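Local atomic coordinates of methylxanthine N1-demethylase NdmA (Pseudomonas putida, PDB entry 6ICN), a protein that removes the N1-methyl group of caffeine, giving theobromine and formaldehyde, as a Rieske oxygenase with a [2Fe-2S] cluster and a non-heme iron center. Residues A[34-39]-A[270-275]; A[58-63]-A[143-148]; A[74-79]-A[127-132]; A[80-85]-A[102-107]. All coordinates share one frame; numbering follows the deposited sequence.

Contact 1 (A[34-39]-A[270-275]); sequences FWHPVC and SCPVDS
A single water ties S270 to H36: it donates to S270 O at 2.7 Å and lies 2.8 Å from H36 ND1, in the plane of the imidazole at its edge. The ring is also gripped from its other nitrogen, NE2 being hydrogen-bonded to L31 O. With CG beside the backbone N (chi1 -58°), the imidazole leans out to P272, whose CG stands over one ring face, 4.0 Å from the centroid, in a CH-pi contact. Here the Rieske-type sheet meets the sheet of the catalytic domain, their strands 35-39 and 270-274 crossing at 83° with axes 6.1 Å apart and no direct hydrogen bond between them. Replacing H36 by an alanine would probably strip P272 of the imidazole face it packs on and the water of one of its two anchors. C271 CB makes a close carbon-oxygen approach to P37 O, 3.0 Å; this buried carbonyl has no hydrogen-bond partner in the model. C271 SG also lies close to P37 O (3.2 Å) and touches V38 CG1 more loosely, at 4.3 Å.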
loop_
_atom_site.group_PDB
_atom_site.type_symbol
_atom_site.label_atom_id
_atom_site.label_comp_id
_atom_site.label_asym_id
_atom_site.label_seq_id
_atom_site.Cartn_x
_atom_site.Cartn_y
_atom_site.Cartn_z
ATOM N N PHE A 34 -27.772 -29.419 10.301
ATOM C CA PHE A 34 -28.498 -28.721 9.249
ATOM C C PHE A 34 -27.655 -28.619 7.982
ATOM O O PHE A 34 -26.428 -28.746 8.009
ATOM C CB PHE A 34 -28.889 -27.315 9.700
ATOM C CG PHE A 34 -29.901 -27.299 10.811
ATOM C CD1 PHE A 34 -31.243 -27.527 10.531
ATOM C CD2 PHE A 34 -29.507 -27.024 12.114
ATOM C CE1 PHE A 34 -32.192 -27.516 11.557
ATOM C CE2 PHE A 34 -30.447 -27.006 13.142
ATOM C CZ PHE A 34 -31.786 -27.243 12.847
ATOM N N TRP A 35 -28.346 -28.413 6.867
ATOM C CA TRP A 35 -27.696 -28.025 5.615
ATOM C C TRP A 35 -27.330 -26.549 5.655
ATOM O O TRP A 35 -28.178 -25.702 5.953
ATOM C CB TRP A 35 -28.625 -28.285 4.429
ATOM C CG TRP A 35 -28.927 -29.748 4.187
ATOM C CD1 TRP A 35 -29.908 -30.504 4.791
ATOM C CD2 TRP A 35 -28.250 -30.628 3.276
ATOM N NE1 TRP A 35 -29.868 -31.798 4.311
ATOM C CE2 TRP A 35 -28.865 -31.896 3.380
ATOM C CE3 TRP A 35 -27.185 -30.465 2.384
ATOM C CZ2 TRP A 35 -28.455 -32.989 2.616
ATOM C CZ3 TRP A 35 -26.774 -31.556 1.632
ATOM C CH2 TRP A 35 -27.422 -32.797 1.741
ATOM N N HIS A 36 -26.086 -26.236 5.296
ATOM C CA HIS A 36 -25.651 -24.854 5.193
ATOM C C HIS A 36 -25.034 -24.612 3.822
ATOM O O HIS A 36 -24.296 -25.463 3.325
ATOM C CB HIS A 36 -24.608 -24.516 6.267
ATOM C CG HIS A 36 -25.083 -24.750 7.673
ATOM N ND1 HIS A 36 -25.944 -23.887 8.321
ATOM C CD2 HIS A 36 -24.796 -25.734 8.555
ATOM C CE1 HIS A 36 -26.186 -24.348 9.538
ATOM N NE2 HIS A 36 -25.499 -25.468 9.708
ATOM N N PRO A 37 -25.265 -23.440 3.228
ATOM C CA PRO A 37 -24.602 -23.111 1.957
ATOM C C PRO A 37 -23.154 -22.755 2.234
ATOM O O PRO A 37 -22.837 -22.113 3.240
ATOM C CB PRO A 37 -25.385 -21.889 1.460
ATOM C CG PRO A 37 -25.779 -21.178 2.767
ATOM C CD PRO A 37 -26.000 -22.288 3.794
ATOM N N VAL A 38 -22.264 -23.165 1.336
ATOM C CA VAL A 38 -20.851 -22.861 1.528
ATOM C C VAL A 38 -20.267 -22.040 0.396
ATOM O O VAL A 38 -19.254 -21.353 0.615
ATOM C CB VAL A 38 -20.019 -24.139 1.743
ATOM C CG1 VAL A 38 -20.468 -24.822 3.051
ATOM C CG2 VAL A 38 -20.126 -25.107 0.534
ATOM N N CYS A 39 -20.877 -22.054 -0.778
ATOM C CA CYS A 39 -20.387 -21.286 -1.912
ATOM C C CYS A 39 -21.473 -21.278 -2.968
ATOM O O CYS A 39 -22.417 -22.072 -2.908
ATOM C CB CYS A 39 -19.086 -21.881 -2.467
ATOM S SG CYS A 39 -19.240 -23.547 -3.208
ATOM N N SER A 270 -27.199 -17.443 5.692
ATOM C CA SER A 270 -25.860 -17.223 6.230
ATOM C C SER A 270 -25.142 -18.556 6.396
ATOM O O SER A 270 -25.688 -19.486 7.002
ATOM C CB SER A 270 -25.900 -16.510 7.592
ATOM O OG SER A 270 -26.581 -15.269 7.546
ATOM N N CYS A 271 -23.921 -18.640 5.880
ATOM C CA CYS A 271 -23.014 -19.730 6.235
ATOM C C CYS A 271 -22.294 -19.390 7.536
ATOM O O CYS A 271 -21.553 -18.392 7.587
ATOM C CB CYS A 271 -21.995 -19.977 5.138
ATOM S SG CYS A 271 -20.773 -21.289 5.498
ATOM N N PRO A 272 -22.486 -20.163 8.595
ATOM C CA PRO A 272 -21.702 -19.960 9.818
ATOM C C PRO A 272 -20.282 -20.468 9.627
ATOM O O PRO A 272 -19.981 -21.649 9.825
ATOM C CB PRO A 272 -22.470 -20.783 10.859
ATOM C CG PRO A 272 -23.032 -21.920 10.052
ATOM C CD PRO A 272 -23.421 -21.303 8.722
ATOM N N VAL A 273 -19.393 -19.572 9.222
ATOM C CA VAL A 273 -18.049 -19.999 8.852
ATOM C C VAL A 273 -17.274 -20.403 10.091
ATOM O O VAL A 273 -16.597 -21.443 10.114
ATOM C CB VAL A 273 -17.336 -18.880 8.066
ATOM C CG1 VAL A 273 -15.843 -19.183 7.934
ATOM C CG2 VAL A 273 -17.974 -18.716 6.694
ATOM N N ASP A 274 -17.341 -19.575 11.131
ATOM C CA ASP A 274 -16.749 -19.915 12.418
ATOM C C ASP A 274 -17.492 -19.135 13.501
ATOM O O ASP A 274 -18.588 -18.614 13.258
ATOM C CB ASP A 274 -15.232 -19.665 12.405
ATOM C CG ASP A 274 -14.859 -18.213 12.127
ATOM O OD1 ASP A 274 -15.639 -17.292 12.442
ATOM O OD2 ASP A 274 -13.755 -17.986 11.592
ATOM N N SER A 275 -16.878 -19.028 14.681
ATOM C CA SER A 275 -17.540 -18.443 15.844
ATOM C C SER A 275 -17.879 -16.971 15.669
ATOM O O SER A 275 -18.750 -16.467 16.392
ATOM C CB SER A 275 -16.661 -18.611 17.088
ATOM O OG SER A 275 -15.550 -17.736 17.044
HETATM O O HOH W 1 -27.146 -21.758 6.901
#

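Contact 2 (A[58-63]-A[143-148]); sequences KLLNEQ and IRLDSS
L59 and L145 lie side by side but run in opposite directions, so that each isobutyl group slides along the other. L59 holds CG anti to its N (chi1 168°), which carries CD2 across to L145 CG at 3.9 Å. The same L59 methyl also packs against I143 CG2, 4.0 Å from CD2, so one methyl touches two residues of 143-148. L145 places CD1 in the middle of a small apolar group: besides L59, it meets the L60 methyl CD1 at 4.0 Å and the aliphatic carbon E62 CG, again at 4.0 Å, both side chains coming at it on a slant. Residues L59 to E62 form a type I' turn that closes a tight beta hairpin, with mutual backbone bonds between L59 and E62. It joins strand 55-59, outermost within the chain in the antiparallel sheet of the Rieske-type domain, to strand 62-69, while strand 140-144 lies near the other border of that sheet; side-chain contact between them is consistent with a strongly curled, barrel-like sheet. E62 bends at chi2 (-93°), turning its carboxylate off the leucines to salt bridges with R77 and R32.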
loop_
_atom_site.group_PDB
_atom_site.type_symbol
_atom_site.label_atom_id
_atom_site.label_comp_id
_atom_site.label_asym_id
_atom_site.label_seq_id
_atom_site.Cartn_x
_atom_site.Cartn_y
_atom_site.Cartn_z
ATOM N N LYS A 58 -15.061 -23.277 4.328
ATOM C CA LYS A 58 -15.038 -23.455 5.778
ATOM C C LYS A 58 -16.452 -23.339 6.312
ATOM O O LYS A 58 -17.196 -22.428 5.931
ATOM C CB LYS A 58 -14.127 -22.421 6.471
ATOM C CG LYS A 58 -14.081 -22.602 7.986
ATOM C CD LYS A 58 -13.183 -21.549 8.652
ATOM C CE LYS A 58 -11.727 -21.938 8.595
ATOM N NZ LYS A 58 -10.890 -20.917 9.292
ATOM N N LEU A 59 -16.817 -24.273 7.185
ATOM C CA LEU A 59 -18.173 -24.362 7.708
ATOM C C LEU A 59 -18.069 -24.810 9.152
ATOM O O LEU A 59 -17.476 -25.859 9.420
ATOM C CB LEU A 59 -19.005 -25.353 6.882
ATOM C CG LEU A 59 -20.339 -25.735 7.510
ATOM C CD1 LEU A 59 -21.230 -24.511 7.619
ATOM C CD2 LEU A 59 -21.016 -26.790 6.630
ATOM N N LEU A 60 -18.601 -23.999 10.074
ATOM C CA LEU A 60 -18.548 -24.314 11.512
ATOM C C LEU A 60 -17.137 -24.713 11.941
ATOM O O LEU A 60 -16.941 -25.694 12.667
ATOM C CB LEU A 60 -19.561 -25.409 11.863
ATOM C CG LEU A 60 -21.002 -24.970 11.617
ATOM C CD1 LEU A 60 -21.980 -26.162 11.599
ATOM C CD2 LEU A 60 -21.423 -23.948 12.663
ATOM N N ASN A 61 -16.141 -23.966 11.445
ATOM C CA ASN A 61 -14.713 -24.141 11.716
ATOM C C ASN A 61 -14.113 -25.421 11.138
ATOM O O ASN A 61 -12.964 -25.748 11.463
ATOM C CB ASN A 61 -14.408 -24.077 13.219
ATOM C CG ASN A 61 -13.125 -23.309 13.522
ATOM O OD1 ASN A 61 -12.727 -22.403 12.779
ATOM N ND2 ASN A 61 -12.460 -23.683 14.611
ATOM N N GLU A 62 -14.833 -26.144 10.279
ATOM C CA GLU A 62 -14.277 -27.283 9.562
ATOM C C GLU A 62 -13.705 -26.828 8.223
ATOM O O GLU A 62 -14.385 -26.121 7.475
ATOM C CB GLU A 62 -15.365 -28.330 9.304
ATOM C CG GLU A 62 -15.961 -28.904 10.564
ATOM C CD GLU A 62 -15.264 -30.178 10.991
ATOM O OE1 GLU A 62 -14.090 -30.384 10.605
ATOM O OE2 GLU A 62 -15.903 -30.987 11.691
ATOM N N GLN A 63 -12.490 -27.268 7.906
ATOM C CA GLN A 63 -11.877 -26.973 6.611
ATOM C C GLN A 63 -12.254 -28.080 5.637
ATOM O O GLN A 63 -11.838 -29.227 5.806
ATOM C CB GLN A 63 -10.365 -26.855 6.744
ATOM C CG GLN A 63 -9.936 -25.746 7.671
ATOM C CD GLN A 63 -8.428 -25.592 7.689
ATOM O OE1 GLN A 63 -7.863 -24.967 6.808
ATOM N NE2 GLN A 63 -7.782 -26.171 8.681
ATOM N N ILE A 143 -23.858 -28.106 2.289
ATOM C CA ILE A 143 -23.193 -29.197 2.994
ATOM C C ILE A 143 -23.889 -29.452 4.327
ATOM O O ILE A 143 -24.226 -28.512 5.052
ATOM C CB ILE A 143 -21.693 -28.904 3.223
ATOM C CG1 ILE A 143 -20.953 -28.899 1.884
ATOM C CG2 ILE A 143 -21.067 -29.951 4.156
ATOM C CD1 ILE A 143 -19.484 -28.487 2.034
ATOM N N ARG A 144 -24.110 -30.736 4.650
ATOM C CA ARG A 144 -24.563 -31.133 5.984
ATOM C C ARG A 144 -23.471 -31.966 6.634
ATOM O O ARG A 144 -23.144 -33.058 6.149
ATOM C CB ARG A 144 -25.876 -31.923 5.937
ATOM C CG ARG A 144 -26.341 -32.372 7.341
ATOM C CD ARG A 144 -27.729 -32.998 7.274
ATOM N NE ARG A 144 -27.759 -34.171 6.392
ATOM C CZ ARG A 144 -28.873 -34.808 6.045
ATOM N NH1 ARG A 144 -30.049 -34.398 6.508
ATOM N NH2 ARG A 144 -28.819 -35.869 5.246
ATOM N N LEU A 145 -22.917 -31.458 7.738
ATOM C CA LEU A 145 -21.761 -32.116 8.340
ATOM C C LEU A 145 -22.141 -33.402 9.063
ATOM O O LEU A 145 -21.373 -34.372 9.045
ATOM C CB LEU A 145 -21.057 -31.165 9.305
ATOM C CG LEU A 145 -20.284 -30.034 8.621
ATOM C CD1 LEU A 145 -19.875 -29.005 9.651
ATOM C CD2 LEU A 145 -19.061 -30.595 7.904
ATOM N N ASP A 146 -23.279 -33.410 9.746
ATOM C CA ASP A 146 -23.752 -34.575 10.494
ATOM C C ASP A 146 -25.109 -34.986 9.932
ATOM O O ASP A 146 -26.098 -34.244 10.048
ATOM C CB ASP A 146 -23.845 -34.269 11.988
ATOM C CG ASP A 146 -23.979 -35.528 12.834
ATOM O OD1 ASP A 146 -24.648 -36.469 12.369
ATOM O OD2 ASP A 146 -23.400 -35.589 13.943
ATOM N N SER A 147 -25.160 -36.178 9.333
ATOM C CA SER A 147 -26.391 -36.676 8.745
ATOM C C SER A 147 -27.044 -37.757 9.602
ATOM O O SER A 147 -28.030 -38.354 9.165
ATOM C CB SER A 147 -26.134 -37.216 7.333
ATOM O OG SER A 147 -25.610 -36.205 6.465
ATOM N N SER A 148 -26.542 -37.983 10.823
ATOM C CA SER A 148 -26.965 -39.151 11.602
ATOM C C SER A 148 -28.397 -39.024 12.113
ATOM O O SER A 148 -29.079 -40.042 12.293
ATOM C CB SER A 148 -25.999 -39.387 12.762
ATOM O OG SER A 148 -26.009 -38.309 13.697
#

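Contact 3 (A[74-79]-A[127-132]); sequences VAMRDR and AKVDRF
R77 and D130 lie alongside each other, pointing the same way, and R77 NH2 donates to D130 OD2 at 3.1 Å. The bond is nearly straight (169°), in the guanidinium plane and on the anti lone pair, although the two flat groups stand 76° apart. R77 leaves its backbone with CG opposite N, then bends at chi3 (-44°), which folds the guanidinium back; NH2 thereby also reaches the edge of the F132 ring, 3.6 Å from CZ. M76, extended beyond CG, instead crosses V129 at right angles, M76 SD to V129 CG2 3.6 Å. Along the backbone, 74-77 runs antiparallel beside 130-132, where strand 131-137 of the Rieske-type sheet begins only weakly bonded: R77 N donates to D130 O (3.0 Å) and F132 N to A75 O (2.9 Å). A leucine at R77 would probably leave the D130 carboxylate without its cationic mate. With E62 on its other side, the guanidinium lies between two carboxylates, which is likely to stabilise its positive charge.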
loop_
_atom_site.group_PDB
_atom_site.type_symbol
_atom_site.label_atom_id
_atom_site.label_comp_id
_atom_site.label_asym_id
_atom_site.label_seq_id
_atom_site.Cartn_x
_atom_site.Cartn_y
_atom_site.Cartn_z
ATOM N N VAL A 74 -19.167 -33.067 -4.574
ATOM C CA VAL A 74 -18.633 -33.829 -3.451
ATOM C C VAL A 74 -17.933 -32.885 -2.488
ATOM O O VAL A 74 -17.214 -31.972 -2.919
ATOM C CB VAL A 74 -17.662 -34.927 -3.929
ATOM C CG1 VAL A 74 -17.035 -35.657 -2.757
ATOM C CG2 VAL A 74 -18.389 -35.910 -4.864
ATOM N N ALA A 75 -18.137 -33.120 -1.189
ATOM C CA ALA A 75 -17.439 -32.410 -0.117
ATOM C C ALA A 75 -16.629 -33.398 0.722
ATOM O O ALA A 75 -17.167 -34.414 1.190
ATOM C CB ALA A 75 -18.439 -31.643 0.761
ATOM N N MET A 76 -15.339 -33.109 0.904
ATOM C CA MET A 76 -14.444 -33.924 1.729
ATOM C C MET A 76 -13.741 -33.013 2.722
ATOM O O MET A 76 -13.659 -31.802 2.517
ATOM C CB MET A 76 -13.369 -34.651 0.895
ATOM C CG MET A 76 -13.873 -35.574 -0.175
ATOM S SD MET A 76 -12.438 -36.281 -1.006
ATOM C CE MET A 76 -13.183 -36.626 -2.600
ATOM N N ARG A 77 -13.212 -33.592 3.799
ATOM C CA ARG A 77 -12.283 -32.809 4.614
ATOM C C ARG A 77 -11.075 -32.403 3.777
ATOM O O ARG A 77 -10.513 -33.210 3.026
ATOM C CB ARG A 77 -11.822 -33.602 5.828
ATOM C CG ARG A 77 -11.051 -32.739 6.817
ATOM C CD ARG A 77 -10.801 -33.486 8.130
ATOM N NE ARG A 77 -11.981 -34.203 8.615
ATOM C CZ ARG A 77 -12.923 -33.646 9.363
ATOM N NH1 ARG A 77 -12.839 -32.372 9.704
ATOM N NH2 ARG A 77 -13.947 -34.356 9.769
ATOM N N ASP A 78 -10.644 -31.143 3.927
ATOM C CA ASP A 78 -9.539 -30.626 3.124
ATOM C C ASP A 78 -8.182 -31.024 3.718
ATOM O O ASP A 78 -7.369 -30.190 4.118
ATOM C CB ASP A 78 -9.664 -29.117 3.006
ATOM C CG ASP A 78 -8.750 -28.552 1.941
ATOM O OD1 ASP A 78 -8.156 -29.342 1.187
ATOM O OD2 ASP A 78 -8.628 -27.309 1.875
ATOM N N ARG A 79 -7.937 -32.334 3.765
ATOM C CA ARG A 79 -6.749 -32.850 4.452
ATOM C C ARG A 79 -6.486 -34.265 3.960
ATOM O O ARG A 79 -7.264 -35.178 4.268
ATOM C CB ARG A 79 -6.954 -32.829 5.960
ATOM C CG ARG A 79 -5.725 -33.250 6.746
ATOM C CD ARG A 79 -6.005 -33.200 8.254
ATOM N NE ARG A 79 -4.847 -33.723 8.954
ATOM C CZ ARG A 79 -4.809 -34.868 9.628
ATOM N NH1 ARG A 79 -5.898 -35.621 9.767
ATOM N NH2 ARG A 79 -3.667 -35.250 10.186
ATOM N N ALA A 127 -6.461 -45.383 4.126
ATOM C CA ALA A 127 -6.227 -44.339 3.121
ATOM C C ALA A 127 -7.577 -43.847 2.603
ATOM O O ALA A 127 -8.088 -44.266 1.556
ATOM C CB ALA A 127 -5.338 -44.852 1.990
ATOM N N LYS A 128 -8.177 -42.949 3.378
ATOM C CA LYS A 128 -9.480 -42.382 3.076
ATOM C C LYS A 128 -9.621 -41.097 3.875
ATOM O O LYS A 128 -8.965 -40.911 4.906
ATOM C CB LYS A 128 -10.616 -43.356 3.415
ATOM C CG LYS A 128 -10.568 -43.876 4.824
ATOM C CD LYS A 128 -11.761 -44.789 5.080
ATOM C CE LYS A 128 -11.835 -45.259 6.532
ATOM N NZ LYS A 128 -10.935 -46.424 6.772
ATOM N N VAL A 129 -10.499 -40.227 3.398
ATOM C CA VAL A 129 -10.819 -38.996 4.112
ATOM C C VAL A 129 -12.326 -38.929 4.307
ATOM O O VAL A 129 -13.093 -39.529 3.546
ATOM C CB VAL A 129 -10.295 -37.750 3.352
ATOM C CG1 VAL A 129 -8.788 -37.850 3.144
ATOM C CG2 VAL A 129 -11.005 -37.605 2.026
ATOM N N ASP A 130 -12.758 -38.192 5.335
ATOM C CA ASP A 130 -14.189 -38.057 5.601
ATOM C C ASP A 130 -14.866 -37.302 4.467
ATOM O O ASP A 130 -14.320 -36.328 3.945
ATOM C CB ASP A 130 -14.451 -37.302 6.909
ATOM C CG ASP A 130 -14.044 -38.080 8.142
ATOM O OD1 ASP A 130 -13.955 -39.326 8.096
ATOM O OD2 ASP A 130 -13.818 -37.424 9.174
ATOM N N ARG A 131 -16.048 -37.769 4.065
ATOM C CA ARG A 131 -16.871 -37.037 3.120
ATOM C C ARG A 131 -18.201 -36.697 3.777
ATOM O O ARG A 131 -18.578 -37.270 4.805
ATOM C CB ARG A 131 -17.077 -37.811 1.802
ATOM C CG ARG A 131 -17.765 -39.155 1.912
ATOM C CD ARG A 131 -19.187 -39.066 1.372
ATOM N NE ARG A 131 -20.137 -39.008 2.472
ATOM C CZ ARG A 131 -21.388 -38.558 2.390
ATOM N NH1 ARG A 131 -21.887 -38.092 1.246
ATOM N NH2 ARG A 131 -22.140 -38.564 3.482
ATOM N N PHE A 132 -18.888 -35.720 3.197
ATOM C CA PHE A 132 -20.078 -35.143 3.801
ATOM C C PHE A 132 -21.151 -34.967 2.747
ATOM O O PHE A 132 -20.857 -34.678 1.579
ATOM C CB PHE A 132 -19.773 -33.773 4.449
ATOM C CG PHE A 132 -18.674 -33.838 5.449
ATOM C CD1 PHE A 132 -18.934 -34.215 6.762
ATOM C CD2 PHE A 132 -17.358 -33.607 5.070
ATOM C CE1 PHE A 132 -17.908 -34.311 7.682
ATOM C CE2 PHE A 132 -16.330 -33.718 5.975
ATOM C CZ PHE A 132 -16.607 -34.063 7.295
HETATM O O HOH W 2 -20.210 -35.402 -0.957
HETATM O O HOH W 3 -10.842 -37.021 7.233
#

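Contact 4 (A[80-85]-A[102-107]); sequences CAHRSA and HGWQYD. With FES (Fe2/s2 (inorganic) cluster), chain D.
The loop C80-A85 and the segment H102-D107 keep their backbones well apart, CA of H82 and W104 being 8.1 Å from each other, and the link from main chain to side chain is A81 N donating to Y106 OH at 3.0 Å. Between them sits the [2Fe-2S] cluster, bound in the C-x-H and C-x-x-H pattern of Rieske proteins: C80 SG, with C99 of the second loop, binds one iron (FE1), while H82 ND1 and H102 ND1 each reach the other iron (FE2) at 2.2 Å. The imidazoles meet in an offset edge-to-face arrangement, H82 presenting its edge to the H102 face with planes at 76°. H82 CB lies over the six-membered ring of W104, 3.4 Å from the centroid; CG anti to N (chi1 180°) then carries the imidazole to the iron, and R83 CG covers the ring face of H82 turned from the indole. W104 CD1 also approaches the sulfide S2 at 3.4 Å, and C80 SG lies at the edge of the Y106 ring. Outer histidine nitrogens bond D329 (to H82) and D188 (to H102) of the second subunit. Strand 105-106, carrying Y106, runs between strands 96-98 and 112-114 in a small four-stranded antiparallel sheet at the cluster end.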
loop_
_atom_site.group_PDB
_atom_site.type_symbol
_atom_site.label_atom_id
_atom_site.label_comp_id
_atom_site.label_asym_id
_atom_site.label_seq_id
_atom_site.Cartn_x
_atom_site.Cartn_y
_atom_site.Cartn_z
ATOM N N CYS A 80 -5.413 -34.437 3.189
ATOM C CA CYS A 80 -5.070 -35.754 2.661
ATOM C C CYS A 80 -4.683 -36.715 3.783
ATOM O O CYS A 80 -4.014 -36.333 4.747
ATOM C CB CYS A 80 -3.918 -35.608 1.660
ATOM S SG CYS A 80 -3.396 -37.148 0.879
ATOM N N ALA A 81 -5.099 -37.986 3.646
ATOM C CA ALA A 81 -4.798 -38.993 4.668
ATOM C C ALA A 81 -3.317 -39.339 4.753
ATOM O O ALA A 81 -2.871 -39.819 5.799
ATOM C CB ALA A 81 -5.599 -40.280 4.382
ATOM N N HIS A 82 -2.545 -39.093 3.687
ATOM C CA HIS A 82 -1.150 -39.501 3.595
ATOM C C HIS A 82 -0.259 -38.621 4.470
ATOM O O HIS A 82 0.282 -39.077 5.485
ATOM C CB HIS A 82 -0.711 -39.437 2.132
ATOM C CG HIS A 82 0.715 -39.834 1.910
ATOM N ND1 HIS A 82 1.525 -39.206 0.995
ATOM C CD2 HIS A 82 1.473 -40.794 2.480
ATOM C CE1 HIS A 82 2.723 -39.767 1.000
ATOM N NE2 HIS A 82 2.716 -40.738 1.892
ATOM N N ARG A 83 -0.098 -37.351 4.078
ATOM C CA ARG A 83 0.761 -36.427 4.819
ATOM C C ARG A 83 0.075 -35.081 5.042
ATOM O O ARG A 83 0.750 -34.052 5.218
ATOM C CB ARG A 83 2.113 -36.245 4.098
ATOM C CG ARG A 83 2.976 -37.515 4.079
ATOM C CD ARG A 83 3.406 -37.859 5.511
ATOM N NE ARG A 83 4.380 -38.947 5.633
ATOM C CZ ARG A 83 4.078 -40.208 5.940
ATOM N NH1 ARG A 83 2.809 -40.578 6.117
ATOM N NH2 ARG A 83 5.058 -41.100 6.092
ATOM N N SER A 84 -1.254 -35.057 5.044
ATOM C CA SER A 84 -2.040 -33.933 5.546
ATOM C C SER A 84 -1.962 -32.676 4.675
ATOM O O SER A 84 -2.370 -31.612 5.127
ATOM C CB SER A 84 -1.645 -33.570 6.987
ATOM O OG SER A 84 -1.750 -34.697 7.842
ATOM N N ALA A 85 -1.528 -32.775 3.418
ATOM C CA ALA A 85 -1.646 -31.645 2.494
ATOM C C ALA A 85 -3.115 -31.301 2.231
ATOM O O ALA A 85 -4.020 -32.133 2.379
ATOM C CB ALA A 85 -0.965 -31.955 1.160
ATOM N N HIS A 102 1.645 -36.060 -3.387
ATOM C CA HIS A 102 2.114 -37.313 -3.969
ATOM C C HIS A 102 1.050 -37.955 -4.848
ATOM O O HIS A 102 1.164 -39.143 -5.187
ATOM C CB HIS A 102 2.577 -38.296 -2.885
ATOM C CG HIS A 102 3.464 -37.681 -1.841
ATOM N ND1 HIS A 102 2.964 -37.097 -0.703
ATOM C CD2 HIS A 102 4.811 -37.581 -1.745
ATOM C CE1 HIS A 102 3.954 -36.666 0.057
ATOM N NE2 HIS A 102 5.091 -36.944 -0.555
ATOM N N GLY A 103 0.019 -37.204 -5.223
ATOM C CA GLY A 103 -0.883 -37.665 -6.264
ATOM C C GLY A 103 -1.886 -38.731 -5.867
ATOM O O GLY A 103 -2.486 -39.353 -6.758
ATOM N N TRP A 104 -2.110 -38.969 -4.577
ATOM C CA TRP A 104 -3.175 -39.916 -4.226
ATOM C C TRP A 104 -4.512 -39.435 -4.790
ATOM O O TRP A 104 -4.813 -38.243 -4.777
ATOM C CB TRP A 104 -3.299 -40.066 -2.709
ATOM C CG TRP A 104 -2.192 -40.811 -2.029
ATOM C CD1 TRP A 104 -0.923 -41.033 -2.494
ATOM C CD2 TRP A 104 -2.263 -41.434 -0.740
ATOM N NE1 TRP A 104 -0.197 -41.747 -1.558
ATOM C CE2 TRP A 104 -1.007 -42.015 -0.485
ATOM C CE3 TRP A 104 -3.273 -41.553 0.220
ATOM C CZ2 TRP A 104 -0.724 -42.700 0.705
ATOM C CZ3 TRP A 104 -2.992 -42.235 1.397
ATOM C CH2 TRP A 104 -1.726 -42.794 1.627
ATOM N N GLN A 105 -5.332 -40.365 -5.289
ATOM C CA GLN A 105 -6.610 -39.995 -5.893
ATOM C C GLN A 105 -7.761 -40.510 -5.041
ATOM O O GLN A 105 -7.801 -41.700 -4.713
ATOM C CB GLN A 105 -6.729 -40.564 -7.307
ATOM C CG GLN A 105 -5.669 -40.041 -8.246
ATOM C CD GLN A 105 -5.961 -40.458 -9.671
ATOM O OE1 GLN A 105 -6.704 -41.415 -9.903
ATOM N NE2 GLN A 105 -5.389 -39.746 -10.634
ATOM N N TYR A 106 -8.690 -39.622 -4.702
ATOM C CA TYR A 106 -9.839 -39.958 -3.867
ATOM C C TYR A 106 -11.125 -39.997 -4.687
ATOM O O TYR A 106 -11.392 -39.092 -5.488
ATOM C CB TYR A 106 -9.983 -38.944 -2.733
ATOM C CG TYR A 106 -8.832 -38.999 -1.771
ATOM C CD1 TYR A 106 -8.860 -39.870 -0.699
ATOM C CD2 TYR A 106 -7.702 -38.190 -1.953
ATOM C CE1 TYR A 106 -7.808 -39.942 0.205
ATOM C CE2 TYR A 106 -6.623 -38.249 -1.054
ATOM C CZ TYR A 106 -6.688 -39.129 0.025
ATOM O OH TYR A 106 -5.656 -39.225 0.949
ATOM N N ASP A 107 -11.947 -41.037 -4.456
ATOM C CA ASP A 107 -13.215 -41.143 -5.172
ATOM C C ASP A 107 -14.325 -40.350 -4.455
ATOM O O ASP A 107 -14.098 -39.668 -3.448
ATOM C CB ASP A 107 -13.583 -42.624 -5.381
ATOM C CG ASP A 107 -13.896 -43.374 -4.087
ATOM O OD1 ASP A 107 -14.204 -42.756 -3.042
ATOM O OD2 ASP A 107 -13.883 -44.646 -4.133
HETATM FE FE1 FES D . -1.524 -36.236 -0.267
HETATM FE FE2 FES D . 0.884 -37.356 0.005
HETATM S S1 FES D . -0.003 -35.697 1.233
HETATM S S2 FES D . -0.598 -37.745 -1.574
#

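How the contacts relate
The four contacts run from the domain junction to the cluster, each nested along the chain inside the one before. Contacts 1 and 2 have centres about 8 Å apart and are joined by a probable backbone hydrogen bond, P272 O to L60 N, 2.7 Å. Contact 2 joins contact 3, centres about 11 Å apart, through the salt bridge of E62 with R77. Contact 3 abuts contact 4, centres about 10 Å apart, with the V129 side chain about 8 Å from the cluster. At the other end, the S270 side chain of contact 1 is about 11 Å from caffeine. Contacts 3 and 4 both touch the second subunit, consistent with electron transfer between subunits, as in other Rieske oxygenases.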